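Side-chain contacts in ESX secretion system protein YukD (Bacillus subtilis, PDB 2BPS), which is required for secretion of YukE and is probably a component or regulator of the ESX/ESAT-6-like secretion system: residues I7-K12 with S17-R22; K12-S17 with I35-Q40; K31-A36 with E48-R53. All coordinates share one frame; numbering follows the deposited sequence.

Contact 1: residues I7-K12 with S17-R22; sequences ITIDLK and SVFDLR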
# COMPACT_ATOMS: atom_id res chain seq x y z
N ILE A 7 2.80 -8.43 0.60
CA ILE A 7 2.60 -7.61 -0.58
C ILE A 7 3.85 -6.81 -0.91
O ILE A 7 4.87 -6.93 -0.22
CB ILE A 7 1.40 -6.65 -0.38
CG1 ILE A 7 1.67 -5.74 0.82
CG2 ILE A 7 0.14 -7.47 -0.17
CD1 ILE A 7 0.55 -4.77 1.13
N THR A 8 3.77 -6.01 -1.97
CA THR A 8 4.89 -5.17 -2.39
C THR A 8 4.42 -3.74 -2.51
O THR A 8 3.37 -3.48 -3.11
CB THR A 8 5.42 -5.59 -3.74
OG1 THR A 8 5.87 -6.93 -3.66
CG2 THR A 8 6.58 -4.73 -4.14
N ILE A 9 5.18 -2.81 -1.95
CA ILE A 9 4.82 -1.41 -2.04
C ILE A 9 5.76 -0.71 -3.02
O ILE A 9 6.99 -0.84 -2.92
CB ILE A 9 4.90 -0.74 -0.68
CG1 ILE A 9 4.15 -1.60 0.35
CG2 ILE A 9 4.30 0.65 -0.76
CD1 ILE A 9 2.73 -2.02 -0.05
N ASP A 10 5.18 0.01 -3.98
CA ASP A 10 5.94 0.70 -5.00
C ASP A 10 5.79 2.23 -4.92
O ASP A 10 4.72 2.77 -5.16
CB ASP A 10 5.48 0.19 -6.37
CG ASP A 10 6.35 0.70 -7.51
OD1 ASP A 10 6.30 0.08 -8.60
OD2 ASP A 10 7.06 1.72 -7.34
N LEU A 11 6.88 2.91 -4.57
CA LEU A 11 6.88 4.36 -4.46
C LEU A 11 7.33 4.99 -5.78
O LEU A 11 8.11 5.95 -5.79
CB LEU A 11 7.80 4.81 -3.33
CG LEU A 11 7.37 4.35 -1.93
CD1 LEU A 11 8.46 4.64 -0.94
CD2 LEU A 11 6.08 5.05 -1.53
N LYS A 12 6.84 4.44 -6.88
CA LYS A 12 7.17 4.94 -8.21
C LYS A 12 6.99 6.46 -8.30
O LYS A 12 7.87 7.17 -8.78
CB LYS A 12 6.28 4.24 -9.24
CG LYS A 12 6.49 4.65 -10.68
CD LYS A 12 5.43 4.05 -11.62
CE LYS A 12 5.48 2.50 -11.68
NZ LYS A 12 6.73 1.94 -12.31
N SER A 17 11.46 4.02 -4.78
CA SER A 17 11.90 2.75 -4.21
C SER A 17 10.80 1.68 -4.19
O SER A 17 9.64 1.95 -4.54
CB SER A 17 12.49 2.97 -2.81
OG SER A 17 11.65 3.79 -2.03
N VAL A 18 11.16 0.47 -3.80
CA VAL A 18 10.21 -0.62 -3.75
C VAL A 18 10.56 -1.60 -2.65
O VAL A 18 11.66 -2.15 -2.64
CB VAL A 18 10.23 -1.41 -5.07
CG1 VAL A 18 9.36 -2.64 -4.95
CG2 VAL A 18 9.76 -0.53 -6.19
N PHE A 19 9.64 -1.83 -1.71
CA PHE A 19 9.93 -2.77 -0.64
C PHE A 19 8.79 -3.74 -0.43
O PHE A 19 7.68 -3.51 -0.89
CB PHE A 19 10.22 -2.02 0.65
CG PHE A 19 9.06 -1.26 1.18
CD1 PHE A 19 8.66 -0.08 0.58
CD2 PHE A 19 8.36 -1.72 2.29
CE1 PHE A 19 7.58 0.65 1.08
CE2 PHE A 19 7.27 -1.01 2.79
CZ PHE A 19 6.88 0.18 2.18
N ASP A 20 9.07 -4.85 0.25
CA ASP A 20 8.04 -5.85 0.53
C ASP A 20 7.55 -5.66 1.96
O ASP A 20 8.30 -5.26 2.85
CB ASP A 20 8.59 -7.26 0.32
CG ASP A 20 8.75 -7.60 -1.15
OD1 ASP A 20 8.17 -6.88 -1.99
OD2 ASP A 20 9.46 -8.58 -1.49
N LEU A 21 6.27 -5.97 2.19
CA LEU A 21 5.66 -5.79 3.50
C LEU A 21 4.70 -6.91 3.87
O LEU A 21 3.99 -7.42 3.01
CB LEU A 21 4.91 -4.44 3.50
CG LEU A 21 4.31 -3.72 4.71
CD1 LEU A 21 2.80 -3.62 4.54
CD2 LEU A 21 4.70 -4.42 5.98
N ARG A 22 4.71 -7.31 5.13
CA ARG A 22 3.79 -8.33 5.62
C ARG A 22 3.00 -7.73 6.77
O ARG A 22 3.57 -7.35 7.80
CB ARG A 22 4.52 -9.57 6.15
CG ARG A 22 3.56 -10.50 6.90
CD ARG A 22 4.24 -11.75 7.42
NE ARG A 22 4.68 -12.61 6.33
CZ ARG A 22 5.37 -13.73 6.50
NH1 ARG A 22 5.73 -14.45 5.46
NH2 ARG A 22 5.70 -14.13 7.72
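The Phe19 ring has one face against Ile9. Ile9 CB lies over that face, 3.9 Å from the ring centroid, in a CH-pi contact. Ile9 CG1 and CG2 reach the rim of the ring, and the CZ end of the ring extends to Ala36 of helix 31-39. The Asp20 carboxylate, a second flat group, is met from above its plane by the Thr8 hydroxyl. The two strands form the first beta hairpin of the ubiquitin-like (beta-grasp) fold. Phe19 CG sits between its backbone N and carbonyl carbon (chi1 65°), which lays the ring beside Ile9 with both side chains pointing the same way.

Ile9 and Phe19 form an antiparallel hydrogen-bonded pair, with Ile9 N to Phe19 O at 2.8 Å. Ile7 and Leu21 form another, and their CD1 atoms come within 4.2 Å. Ile7, Ile9, Phe19 and Leu21 share the helix-facing side of the sheet. The ladder of bonds continues with Leu11 N to Ser17 O at 2.9 Å.

Thr8, Asp10, Val18 and Asp20 occupy the opposite face. Val18 CG2 packs against Asp10 OD2, while Asp10 OD1 forms a salt bridge with Arg77. Thr8 CG2 touches Val18 CG1 at 3.6 Å. Thr8 OG1 donates to Asp20 OD1 at 2.8 Å, 39° out of the carboxylate plane.

Contact 2: residues K12-S17 with I35-Q40; sequences KHYNGS and IAWQAQ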
# COMPACT_ATOMS: atom_id res chain seq x y z
N LYS A 12 6.84 4.44 -6.88
CA LYS A 12 7.17 4.94 -8.21
C LYS A 12 6.99 6.46 -8.30
O LYS A 12 7.87 7.17 -8.78
CB LYS A 12 6.28 4.24 -9.24
CG LYS A 12 6.49 4.65 -10.68
CD LYS A 12 5.43 4.05 -11.62
CE LYS A 12 5.48 2.50 -11.68
NZ LYS A 12 6.73 1.94 -12.31
N HIS A 13 5.84 6.94 -7.83
CA HIS A 13 5.49 8.36 -7.86
C HIS A 13 6.17 9.21 -6.79
O HIS A 13 5.71 10.31 -6.48
CB HIS A 13 3.97 8.53 -7.72
CG HIS A 13 3.18 7.85 -8.78
ND1 HIS A 13 1.84 7.56 -8.65
CD2 HIS A 13 3.55 7.36 -9.99
CE1 HIS A 13 1.42 6.92 -9.73
NE2 HIS A 13 2.44 6.78 -10.56
N TYR A 14 7.25 8.70 -6.21
CA TYR A 14 7.97 9.46 -5.20
C TYR A 14 9.47 9.25 -5.38
O TYR A 14 9.99 9.53 -6.47
CB TYR A 14 7.49 9.04 -3.81
CG TYR A 14 6.03 9.37 -3.57
CD1 TYR A 14 5.02 8.57 -4.09
CD2 TYR A 14 5.67 10.51 -2.86
CE1 TYR A 14 3.66 8.91 -3.91
CE2 TYR A 14 4.32 10.85 -2.68
CZ TYR A 14 3.33 10.05 -3.21
OH TYR A 14 2.02 10.40 -3.06
N ASN A 15 10.18 8.77 -4.37
CA ASN A 15 11.62 8.57 -4.55
C ASN A 15 11.90 7.36 -5.44
O ASN A 15 13.05 7.08 -5.78
CB ASN A 15 12.33 8.40 -3.21
CG ASN A 15 11.90 7.15 -2.48
OD1 ASN A 15 11.28 6.25 -3.06
ND2 ASN A 15 12.23 7.08 -1.19
N GLY A 16 10.84 6.64 -5.81
CA GLY A 16 10.95 5.49 -6.68
C GLY A 16 11.40 4.15 -6.11
O GLY A 16 11.69 3.22 -6.87
N SER A 17 11.46 4.02 -4.78
CA SER A 17 11.90 2.75 -4.21
C SER A 17 10.80 1.68 -4.19
O SER A 17 9.64 1.95 -4.54
CB SER A 17 12.49 2.97 -2.81
OG SER A 17 11.65 3.79 -2.03
N ILE A 35 3.50 3.19 7.03
CA ILE A 35 4.66 2.33 7.06
C ILE A 35 5.68 2.73 6.00
O ILE A 35 6.88 2.82 6.27
CB ILE A 35 4.25 0.87 6.83
CG1 ILE A 35 3.28 0.44 7.94
CG2 ILE A 35 5.47 -0.04 6.79
CD1 ILE A 35 2.87 -1.00 7.88
N ALA A 36 5.20 2.97 4.79
CA ALA A 36 6.08 3.36 3.70
C ALA A 36 6.94 4.54 4.09
O ALA A 36 8.16 4.51 3.91
CB ALA A 36 5.26 3.70 2.48
N TRP A 37 6.32 5.59 4.63
CA TRP A 37 7.06 6.78 5.03
C TRP A 37 8.04 6.56 6.19
O TRP A 37 9.11 7.16 6.20
CB TRP A 37 6.09 7.94 5.33
CG TRP A 37 6.00 8.92 4.16
CD1 TRP A 37 6.53 10.19 4.10
CD2 TRP A 37 5.46 8.67 2.85
NE1 TRP A 37 6.37 10.72 2.84
CE2 TRP A 37 5.71 9.81 2.06
CE3 TRP A 37 4.79 7.58 2.27
CZ2 TRP A 37 5.32 9.90 0.71
CZ3 TRP A 37 4.41 7.67 0.93
CH2 TRP A 37 4.67 8.83 0.17
N GLN A 38 7.67 5.70 7.13
CA GLN A 38 8.55 5.38 8.27
C GLN A 38 9.78 4.64 7.73
O GLN A 38 10.91 5.05 7.93
CB GLN A 38 7.82 4.49 9.30
CG GLN A 38 6.69 5.16 10.11
CD GLN A 38 5.97 4.21 11.12
OE1 GLN A 38 6.61 3.49 11.89
NE2 GLN A 38 4.63 4.25 11.12
N ALA A 39 9.54 3.56 7.00
CA ALA A 39 10.60 2.73 6.45
C ALA A 39 11.55 3.36 5.42
O ALA A 39 12.76 3.12 5.48
CB ALA A 39 9.99 1.45 5.86
N GLN A 40 11.02 4.13 4.47
CA GLN A 40 11.86 4.72 3.43
C GLN A 40 12.23 6.18 3.63
O GLN A 40 11.65 6.88 4.46
CB GLN A 40 11.20 4.54 2.06
CG GLN A 40 11.97 3.62 1.11
CD GLN A 40 11.89 2.13 1.48
OE1 GLN A 40 12.18 1.73 2.61
NE2 GLN A 40 11.50 1.31 0.51
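Tyr14 presents one ring face to the edge of Trp37. The CH2 corner of the indole stands 3.5 Å above the tyrosine plane, offset toward the rim on the CD2-CE2 side. Its nearest atom is Tyr14 CE2, at 3.5 Å from Trp37 CH2. CZ2 covers the same part of the ring. The planes are turned 87° to each other and the ring centroids, taking the six-membered ring of Trp37, are 5.0 Å apart. This is a T-shaped (edge-to-face) aromatic pair, with Trp37 supplying the edge. The far end of Tyr14 is also fixed: its OH is hydrogen-bonded to Leu81 O and Arg47 N.

The second patch is smaller. Ser17 OG lies against the aliphatic Gln40 CG, just where the backbone leaves the helix. Asn15 crosses Gln40 at about a right angle and touches it only loosely, with ND2 4.2 Å from Gln40 CG.

Asn15 shapes the turn that carries these groups. Its CG lies between the backbone N and the carbonyl carbon (chi1 65°), which turns OD1 toward the backbone two residues on. OD1 takes Ser17 N at 2.8 Å, making an Asx turn, and Ser17 OG at 2.7 Å. Both donors approach from the same face of the amide plane. With an alanine here the carboxamide is gone, and Ser17 N and OG would probably lose their shared acceptor, the turn its brace and Gln40 CG its loose contact with ND2.

Asn15 ND2 also makes a weak hydrogen bond to Ser41 O. The contact lies at the surface, where the turn between strands 4-10 and 18-24 meets the C-terminal end of helix 31-39. Tyr14 also touches Ile80 of strand 77-80, and Trp37 packs on Val42 and Pro46 in the loop beyond the helix.

Contact 3: residues K31-A36 with E48-R53; sequences KVIDIA and EGHWIR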
# COMPACT_ATOMS: atom_id res chain seq x y z
N LYS A 31 -2.69 2.21 5.90
CA LYS A 31 -1.57 1.77 6.74
C LYS A 31 -0.29 1.57 5.94
O LYS A 31 0.80 1.88 6.40
CB LYS A 31 -1.88 0.47 7.46
CG LYS A 31 -1.90 0.56 8.99
CD LYS A 31 -0.67 1.26 9.55
CE LYS A 31 -0.79 1.43 11.07
NZ LYS A 31 0.25 2.35 11.62
N VAL A 32 -0.44 1.02 4.74
CA VAL A 32 0.70 0.79 3.87
C VAL A 32 1.46 2.10 3.67
O VAL A 32 2.69 2.10 3.54
CB VAL A 32 0.24 0.26 2.48
CG1 VAL A 32 1.32 0.51 1.44
CG2 VAL A 32 -0.05 -1.22 2.56
N ILE A 33 0.74 3.21 3.66
CA ILE A 33 1.37 4.50 3.46
C ILE A 33 2.15 5.01 4.68
O ILE A 33 3.27 5.54 4.55
CB ILE A 33 0.34 5.55 3.03
CG1 ILE A 33 -0.39 5.05 1.78
CG2 ILE A 33 1.03 6.85 2.67
CD1 ILE A 33 -1.44 5.98 1.29
N ASP A 34 1.59 4.83 5.87
CA ASP A 34 2.27 5.25 7.09
C ASP A 34 3.59 4.50 7.16
O ASP A 34 4.66 5.10 7.34
CB ASP A 34 1.43 4.91 8.31
CG ASP A 34 0.07 5.60 8.29
OD1 ASP A 34 -0.75 5.28 9.18
OD2 ASP A 34 -0.16 6.45 7.39
N ILE A 35 3.50 3.19 7.03
CA ILE A 35 4.66 2.33 7.06
C ILE A 35 5.68 2.73 6.00
O ILE A 35 6.88 2.82 6.27
CB ILE A 35 4.25 0.87 6.83
CG1 ILE A 35 3.28 0.44 7.94
CG2 ILE A 35 5.47 -0.04 6.79
CD1 ILE A 35 2.87 -1.00 7.88
N ALA A 36 5.20 2.97 4.79
CA ALA A 36 6.08 3.36 3.70
C ALA A 36 6.94 4.54 4.09
O ALA A 36 8.16 4.51 3.91
CB ALA A 36 5.26 3.70 2.48
N GLU A 48 -2.41 13.73 -0.51
CA GLU A 48 -3.70 13.64 0.14
C GLU A 48 -4.59 12.67 -0.63
O GLU A 48 -4.34 12.37 -1.79
CB GLU A 48 -4.34 15.03 0.20
CG GLU A 48 -5.80 15.06 0.59
CD GLU A 48 -6.72 15.28 -0.60
OE1 GLU A 48 -7.96 15.17 -0.43
OE2 GLU A 48 -6.21 15.56 -1.71
N GLY A 49 -5.63 12.18 0.03
CA GLY A 49 -6.54 11.25 -0.62
C GLY A 49 -6.14 9.82 -0.32
O GLY A 49 -6.99 8.94 -0.18
N HIS A 50 -4.83 9.59 -0.23
CA HIS A 50 -4.29 8.27 0.04
C HIS A 50 -4.84 7.23 -0.94
O HIS A 50 -5.47 6.25 -0.53
CB HIS A 50 -4.61 7.85 1.47
CG HIS A 50 -3.95 8.71 2.51
ND1 HIS A 50 -2.67 9.20 2.37
CD2 HIS A 50 -4.39 9.13 3.73
CE1 HIS A 50 -2.34 9.88 3.45
NE2 HIS A 50 -3.37 9.85 4.29
N TRP A 51 -4.60 7.43 -2.23
CA TRP A 51 -5.09 6.49 -3.22
C TRP A 51 -4.01 5.49 -3.65
O TRP A 51 -2.84 5.85 -3.87
CB TRP A 51 -5.64 7.24 -4.44
CG TRP A 51 -6.77 8.17 -4.10
CD1 TRP A 51 -6.66 9.49 -3.77
CD2 TRP A 51 -8.16 7.83 -3.99
NE1 TRP A 51 -7.90 10.00 -3.45
CE2 TRP A 51 -8.84 9.01 -3.58
CE3 TRP A 51 -8.89 6.66 -4.19
CZ2 TRP A 51 -10.22 9.04 -3.37
CZ3 TRP A 51 -10.27 6.69 -3.98
CH2 TRP A 51 -10.92 7.88 -3.57
N ILE A 52 -4.43 4.23 -3.74
CA ILE A 52 -3.57 3.12 -4.12
C ILE A 52 -4.08 2.43 -5.37
O ILE A 52 -5.28 2.32 -5.59
CB ILE A 52 -3.49 2.05 -2.98
CG1 ILE A 52 -2.41 2.44 -1.98
CG2 ILE A 52 -3.22 0.67 -3.55
CD1 ILE A 52 -2.74 3.67 -1.20
N ARG A 53 -3.14 1.95 -6.17
CA ARG A 53 -3.47 1.24 -7.39
C ARG A 53 -2.87 -0.14 -7.29
O ARG A 53 -1.67 -0.26 -7.09
CB ARG A 53 -2.86 1.95 -8.59
CG ARG A 53 -2.99 1.16 -9.86
CD ARG A 53 -2.07 1.70 -10.94
NE ARG A 53 -2.19 0.87 -12.14
CZ ARG A 53 -1.19 0.59 -12.96
NH1 ARG A 53 -1.41 -0.19 -14.02
NH2 ARG A 53 0.02 1.07 -12.73
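Apolar packing carries this contact, and Ile33 is at its centre. Its terminal methyl, CD1, lies 3.6 Å from Ile52 CD1. The two isoleucines come from opposing elements, one from helix 31-39 and one from strand 51-54, and run antiparallel past one another, overlapping at their CD1 ends. Ile33 CG1 is anti to the carbonyl carbon (chi1 -55°) and the chain is then extended (chi2 179°). This carries CD1 away from the helix into the space between the two segments. Both side chains are buried. Ile80 of strand 77-80 and Pro46 also touch Ile33, while Leu78 and Val29 touch Ile52.

A methyl-imidazole contact adds to this. Ile33 CD1 is 3.6 Å from His50 ND1 and 3.7 Å from His50 CB. It meets the ring obliquely. His50 lies just ahead of Trp51 in the chain. Its CB points toward the helix, and the residue also touches Lys30.

Ionisable groups lie near the edge of the contact. Asp34 OD2 and His50 NE2 are 5.6 Å apart and do not bond. Lys31 NZ and Asp34 OD1 form a long salt bridge, 3.9 Å, within the helix. Backbone bonds, such as Ala36 N to Val32 O at 2.9 Å, hold the helix itself.

Helix and strand segments therefore share neither a hydrogen bond nor a salt bridge. Their attachment rests on hydrophobic burial and on the fit of one methyl group between an isoleucine and a histidine. This is helix-on-sheet core packing, as expected for the single helix of a ubiquitin-like fold. If His50 is protonated, the Asp34 carboxylate would probably stabilise that charge weakly through space.

From the N terminus, contact 1 comes first and pairs strands 4-10 and 18-24, with four residues between its two segments. Contact 2 starts from the turn joining these strands, sharing Lys12 and Ser17 with contact 1. It crosses contact 1 along the chain and closes a longer loop onto the end of helix 31-39. Contact 3 begins on the same helix, overlapping contact 2 at Ile35 and Ala36. It closes the loop to strand 51-54 and follows contact 1 in series. Phe19 and Leu11 of contact 1 touch the helix residues of contact 2, and Ile9 packs on Val32 from contact 3. Together they tie the helix to the hairpin, its turn and a more distant strand of one sheet.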